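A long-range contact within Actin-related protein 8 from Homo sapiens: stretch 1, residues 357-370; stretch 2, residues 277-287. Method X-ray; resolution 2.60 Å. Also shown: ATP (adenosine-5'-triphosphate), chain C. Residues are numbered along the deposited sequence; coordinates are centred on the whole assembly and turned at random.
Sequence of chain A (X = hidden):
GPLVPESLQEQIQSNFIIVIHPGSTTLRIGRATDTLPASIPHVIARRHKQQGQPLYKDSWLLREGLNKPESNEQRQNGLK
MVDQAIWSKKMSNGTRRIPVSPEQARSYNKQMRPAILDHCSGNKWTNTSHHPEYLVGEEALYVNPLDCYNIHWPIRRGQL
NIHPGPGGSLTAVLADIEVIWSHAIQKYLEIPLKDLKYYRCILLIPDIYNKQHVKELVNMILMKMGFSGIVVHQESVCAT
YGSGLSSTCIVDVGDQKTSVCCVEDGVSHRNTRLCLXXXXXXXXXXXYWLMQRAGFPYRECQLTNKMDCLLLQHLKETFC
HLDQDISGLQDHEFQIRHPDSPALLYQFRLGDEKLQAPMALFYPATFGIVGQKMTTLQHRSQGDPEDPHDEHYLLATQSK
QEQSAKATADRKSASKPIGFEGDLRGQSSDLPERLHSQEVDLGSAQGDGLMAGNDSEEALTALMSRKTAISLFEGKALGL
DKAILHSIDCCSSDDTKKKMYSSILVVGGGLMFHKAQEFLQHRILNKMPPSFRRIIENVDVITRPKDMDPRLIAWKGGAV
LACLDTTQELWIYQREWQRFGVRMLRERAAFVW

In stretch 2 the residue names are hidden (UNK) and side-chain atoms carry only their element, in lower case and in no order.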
# COMPACT_ATOMS: atom_id res chain seq x y z
N ALA A 357 -16.94 -1.87 5.86
CA ALA A 357 -15.54 -2.25 5.88
C ALA A 357 -14.58 -1.12 5.47
O ALA A 357 -13.61 -0.84 6.16
CB ALA A 357 -15.33 -3.48 5.03
N PRO A 358 -14.83 -0.48 4.32
CA PRO A 358 -13.98 0.62 3.86
C PRO A 358 -14.00 1.78 4.85
O PRO A 358 -13.00 2.48 4.99
CB PRO A 358 -14.64 1.07 2.55
CG PRO A 358 -15.47 -0.08 2.12
CD PRO A 358 -15.88 -0.84 3.35
N MET A 359 -15.13 1.98 5.51
CA MET A 359 -15.26 3.06 6.48
C MET A 359 -14.52 2.79 7.79
O MET A 359 -14.43 3.68 8.62
CB MET A 359 -16.71 3.35 6.79
CG MET A 359 -17.43 4.05 5.67
SD MET A 359 -19.05 4.58 6.21
CE MET A 359 -18.65 5.28 7.80
N ALA A 360 -14.01 1.58 7.98
CA ALA A 360 -13.18 1.34 9.15
C ALA A 360 -11.88 2.13 9.04
O ALA A 360 -11.20 2.35 10.04
CB ALA A 360 -12.92 -0.12 9.35
N LEU A 361 -11.54 2.57 7.82
CA LEU A 361 -10.39 3.47 7.63
C LEU A 361 -10.60 4.78 8.39
O LEU A 361 -9.64 5.45 8.75
CB LEU A 361 -10.14 3.76 6.15
CG LEU A 361 -9.59 2.56 5.38
CD1 LEU A 361 -9.60 2.86 3.90
CD2 LEU A 361 -8.18 2.21 5.86
N PHE A 362 -11.85 5.14 8.64
CA PHE A 362 -12.16 6.35 9.38
C PHE A 362 -12.47 6.07 10.85
O PHE A 362 -12.44 6.99 11.69
CB PHE A 362 -13.29 7.09 8.69
CG PHE A 362 -12.98 7.42 7.26
CD1 PHE A 362 -12.52 8.69 6.90
CD2 PHE A 362 -13.11 6.44 6.26
CE1 PHE A 362 -12.22 8.98 5.57
CE2 PHE A 362 -12.81 6.73 4.93
CZ PHE A 362 -12.36 7.99 4.58
N TYR A 363 -12.75 4.81 11.15
CA TYR A 363 -12.96 4.33 12.52
C TYR A 363 -12.12 3.08 12.80
O TYR A 363 -12.66 2.01 13.07
CB TYR A 363 -14.45 4.08 12.78
CG TYR A 363 -15.26 5.33 12.56
CD1 TYR A 363 -15.44 6.24 13.58
CD2 TYR A 363 -15.80 5.61 11.31
CE1 TYR A 363 -16.16 7.40 13.37
CE2 TYR A 363 -16.52 6.76 11.09
CZ TYR A 363 -16.69 7.66 12.12
OH TYR A 363 -17.41 8.82 11.92
N PRO A 364 -10.80 3.23 12.75
CA PRO A 364 -9.85 2.11 12.81
C PRO A 364 -9.89 1.29 14.11
O PRO A 364 -9.24 0.25 14.18
CB PRO A 364 -8.49 2.80 12.62
CG PRO A 364 -8.73 4.21 12.96
CD PRO A 364 -10.11 4.51 12.52
N ALA A 365 -10.61 1.73 15.12
CA ALA A 365 -10.77 0.88 16.30
C ALA A 365 -11.49 -0.39 15.87
O ALA A 365 -11.41 -1.43 16.52
CB ALA A 365 -11.55 1.60 17.37
N THR A 366 -12.22 -0.29 14.76
CA THR A 366 -13.01 -1.38 14.23
C THR A 366 -12.13 -2.59 13.92
O THR A 366 -12.59 -3.73 13.94
CB THR A 366 -13.74 -0.95 12.93
OG1 THR A 366 -14.52 0.22 13.20
CG2 THR A 366 -14.65 -2.02 12.41
N PHE A 367 -10.86 -2.32 13.63
CA PHE A 367 -9.90 -3.38 13.32
C PHE A 367 -9.61 -4.28 14.50
O PHE A 367 -9.13 -5.40 14.31
CB PHE A 367 -8.60 -2.78 12.75
CG PHE A 367 -8.79 -2.15 11.41
CD1 PHE A 367 -9.67 -2.71 10.50
CD2 PHE A 367 -8.15 -0.98 11.08
CE1 PHE A 367 -9.88 -2.12 9.26
CE2 PHE A 367 -8.35 -0.39 9.85
CZ PHE A 367 -9.21 -0.95 8.93
N GLY A 368 -9.92 -3.80 15.70
CA GLY A 368 -9.73 -4.54 16.93
C GLY A 368 -8.27 -4.82 17.26
O GLY A 368 -7.97 -5.83 17.88
N ILE A 369 -7.37 -3.94 16.84
CA ILE A 369 -5.95 -4.11 17.13
C ILE A 369 -5.64 -3.52 18.49
O ILE A 369 -5.92 -2.36 18.76
CB ILE A 369 -5.06 -3.45 16.05
CG1 ILE A 369 -5.36 -4.06 14.67
CG2 ILE A 369 -3.60 -3.64 16.38
CD1 ILE A 369 -4.99 -3.14 13.50
N VAL A 370 -5.07 -4.34 19.36
CA VAL A 370 -4.84 -3.94 20.74
C VAL A 370 -3.38 -4.10 21.14
O VAL A 370 -2.76 -5.14 20.88
CB VAL A 370 -5.72 -4.76 21.71
CG1 VAL A 370 -5.46 -4.36 23.14
CG2 VAL A 370 -7.20 -4.56 21.37
N UNK A 277 -0.45 2.84 11.09
CA UNK A 277 -0.18 1.43 10.84
C UNK A 277 -1.40 0.63 10.39
O UNK A 277 -1.71 -0.42 10.97
c UNK A 277 0.44 0.79 12.07
N UNK A 278 -2.09 1.09 9.36
CA UNK A 278 -3.14 0.29 8.76
C UNK A 278 -3.35 0.75 7.34
O UNK A 278 -2.94 1.86 6.99
c UNK A 278 -4.43 0.40 9.56
o UNK A 278 -6.58 5.64 9.65
c UNK A 278 -5.00 1.79 9.59
c UNK A 278 -5.29 3.91 10.71
c UNK A 278 -5.76 2.27 8.54
c UNK A 278 -6.29 3.55 8.56
c UNK A 278 -6.05 4.37 9.64
c UNK A 278 -4.77 2.64 10.68
N UNK A 279 -3.95 -0.11 6.51
CA UNK A 279 -4.20 0.18 5.11
C UNK A 279 -5.16 -0.82 4.49
O UNK A 279 -5.98 -1.43 5.18
N UNK A 280 -5.05 -1.01 3.17
CA UNK A 280 -5.97 -1.87 2.46
C UNK A 280 -6.17 -3.26 3.05
O UNK A 280 -7.26 -3.82 2.98
N UNK A 281 -5.11 -3.82 3.61
CA UNK A 281 -5.14 -5.21 4.05
C UNK A 281 -6.06 -5.34 5.25
O UNK A 281 -6.86 -6.28 5.33
c UNK A 281 -3.73 -5.73 4.38
o UNK A 281 -3.18 -5.05 5.50
N UNK A 282 -5.96 -4.39 6.17
CA UNK A 282 -6.87 -4.32 7.32
C UNK A 282 -8.33 -4.24 6.92
O UNK A 282 -9.18 -4.91 7.50
o UNK A 282 -4.24 -2.44 8.03
c UNK A 282 -5.05 -3.18 8.63
o UNK A 282 -4.74 -3.96 9.56
c UNK A 282 -6.51 -3.15 8.21
N UNK A 283 -8.62 -3.44 5.90
CA UNK A 283 -9.95 -3.44 5.32
C UNK A 283 -10.35 -4.81 4.77
O UNK A 283 -11.48 -5.24 4.91
c UNK A 283 -11.44 -2.49 3.55
c UNK A 283 -9.70 -1.08 4.68
c UNK A 283 -10.04 -2.45 4.18
N UNK A 284 -9.41 -5.47 4.10
CA UNK A 284 -9.69 -6.77 3.53
C UNK A 284 -10.07 -7.76 4.64
O UNK A 284 -10.96 -8.57 4.46
c UNK A 284 -8.49 -7.30 2.74
o UNK A 284 -8.36 -6.61 1.51
N UNK A 285 -9.39 -7.70 5.77
CA UNK A 285 -9.61 -8.66 6.83
C UNK A 285 -10.96 -8.34 7.46
O UNK A 285 -11.78 -9.23 7.72
c UNK A 285 -8.63 -9.50 9.06
n UNK A 285 -7.21 -6.15 10.78
c UNK A 285 -7.95 -8.90 10.30
n UNK A 285 -5.21 -6.54 9.73
c UNK A 285 -8.49 -8.57 7.86
n UNK A 285 -6.70 -8.25 9.93
c UNK A 285 -6.39 -6.98 10.15
N UNK A 286 -11.20 -7.06 7.67
CA UNK A 286 -12.45 -6.59 8.24
C UNK A 286 -13.65 -7.04 7.39
O UNK A 286 -14.62 -7.62 7.90
c UNK A 286 -12.40 -5.07 8.37
s UNK A 286 -13.88 -4.29 9.03
N UNK A 287 -13.58 -6.76 6.09
CA UNK A 287 -14.59 -7.20 5.14
C UNK A 287 -14.83 -8.71 5.22
O UNK A 287 -15.96 -9.18 5.17
c UNK A 287 -15.30 -6.99 2.73
c UNK A 287 -16.11 -7.81 0.61
c UNK A 287 -14.20 -6.81 3.72
c UNK A 287 -16.58 -6.50 2.99
c UNK A 287 -17.38 -7.31 0.88
c UNK A 287 -17.61 -6.66 2.08
c UNK A 287 -15.08 -7.65 1.53
PG ATP C . 2.31 0.13 1.63
O1G ATP C . 2.24 1.46 0.93
O2G ATP C . 3.70 -0.38 1.92
O3G ATP C . 1.36 -0.04 2.79
PB ATP C . 1.89 -0.88 -1.07
O1B ATP C . 2.18 -2.31 -1.43
O2B ATP C . 2.69 0.30 -1.60
O3B ATP C . 1.75 -0.90 0.53
PA ATP C . -0.30 -0.19 -2.75
O1A ATP C . 0.13 -1.19 -3.79
O2A ATP C . -0.17 1.30 -2.98
O3A ATP C . 0.33 -0.62 -1.35
O5' ATP C . -1.84 -0.49 -2.44
C5' ATP C . -2.20 -1.84 -2.17
C4' ATP C . -3.61 -1.85 -1.63
O4' ATP C . -4.45 -1.26 -2.61
C3' ATP C . -4.14 -3.26 -1.40
O3' ATP C . -4.72 -3.34 -0.10
C2' ATP C . -5.19 -3.44 -2.46
O2' ATP C . -6.26 -4.27 -2.04
C1' ATP C . -5.65 -2.01 -2.63
N9 ATP C . -6.43 -1.86 -3.87
C8 ATP C . -5.97 -2.01 -5.12
N7 ATP C . -6.96 -1.80 -6.02
C5 ATP C . -8.07 -1.51 -5.34
C6 ATP C . -9.47 -1.20 -5.69
N6 ATP C . -9.84 -1.16 -6.99
N1 ATP C . -10.33 -0.97 -4.66
C2 ATP C . -9.95 -1.02 -3.37
N3 ATP C . -8.69 -1.30 -2.99
C4 ATP C . -7.72 -1.55 -3.92

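Position 277 carries one side-chain carbon, its CA-to-CB bond sideways, 6.9 Å or more from stretch 1; a lone CB means Ala-277.

At position 278 a CB, pointing toward stretch 1, leads to a ring of six carbons bearing one oxygen. CB of Pro-364 lies over one ring face, 4.2 Å from the centroid and 23° off the normal, and CD2 of Leu-361 meets the ring edge. The pattern is tyrosine: Tyr-278, with CE2 3.6 Å from CD2 of Leu-361.

Position 279 has no side-chain atoms, so it is Gly-279, at the N-cap of the helix that follows. Position 280 is equally bare: Gly-280. Its CA sits 3.2 Å from O3' of ATP, and an ideal CB would come within 1.9 Å of that oxygen, so the bound nucleotide leaves no room for one.

Position 281 has one carbon then one oxygen, out of reach of stretch 1, with no carbon branch as threonine would have: Ser-281.

Position 282 shows two carbons, the second carrying two oxygens. Its CB stands over the Phe-367 ring, 3.6 Å from the centroid and 11° off the normal. Both terminal atoms are oxygen, where asparagine would have one nitrogen: Asp-282. OD2 accepts a hydrogen bond from N of Gly-279 (2.8 Å), tying down the helix start.

Position 283 has three carbons, CB forking into two, near Leu-361 and Ala-357: Val-283. Its CG2 lies 3.7 Å from CG of Leu-361, and its CG1 3.8 Å from O of Ala-357.

Position 284 again has one carbon and one oxygen; its CA-to-CB bond points away, and it makes no contact with stretch 1: Ser-284.

Position 285 has three carbons, a nitrogen, then a carbon with two more nitrogens, one near O of Phe-367. This guanidinium marks Arg-285. NH1 is 4.1 Å from O of Phe-367, not a hydrogen bond; NH2 forms a salt bridge with OD1 of Asp-282 (2.6 Å).

Position 286 has one carbon and one sulfur, the sulfur near Thr-366 and Ala-360: Cys-286. SG lies 4.1 Å from CG2 of Thr-366 and 4.3 Å from CB of Ala-360.

Position 287 has an unsubstituted six-carbon ring on a CB 3.8 Å from CB of Ala-357: Phe-287.

The contact buries 627 Å² without a hydrogen bond or salt bridge across it, so packing carries it. Phe-367 is central: CB of Asp-282 covers one ring face, with CB of Cys-286 and CD2 of Tyr-278 near the ring plane. Ala-357 and Leu-361 meet Val-283. Helix side chains and Tyr-278 just before them make the contact; two polar bonds of Asp-282 lie within stretch 2, and OD1 is also bonded elsewhere in the structure.

Stretch 2 277-287: AYGGSDVSRCF
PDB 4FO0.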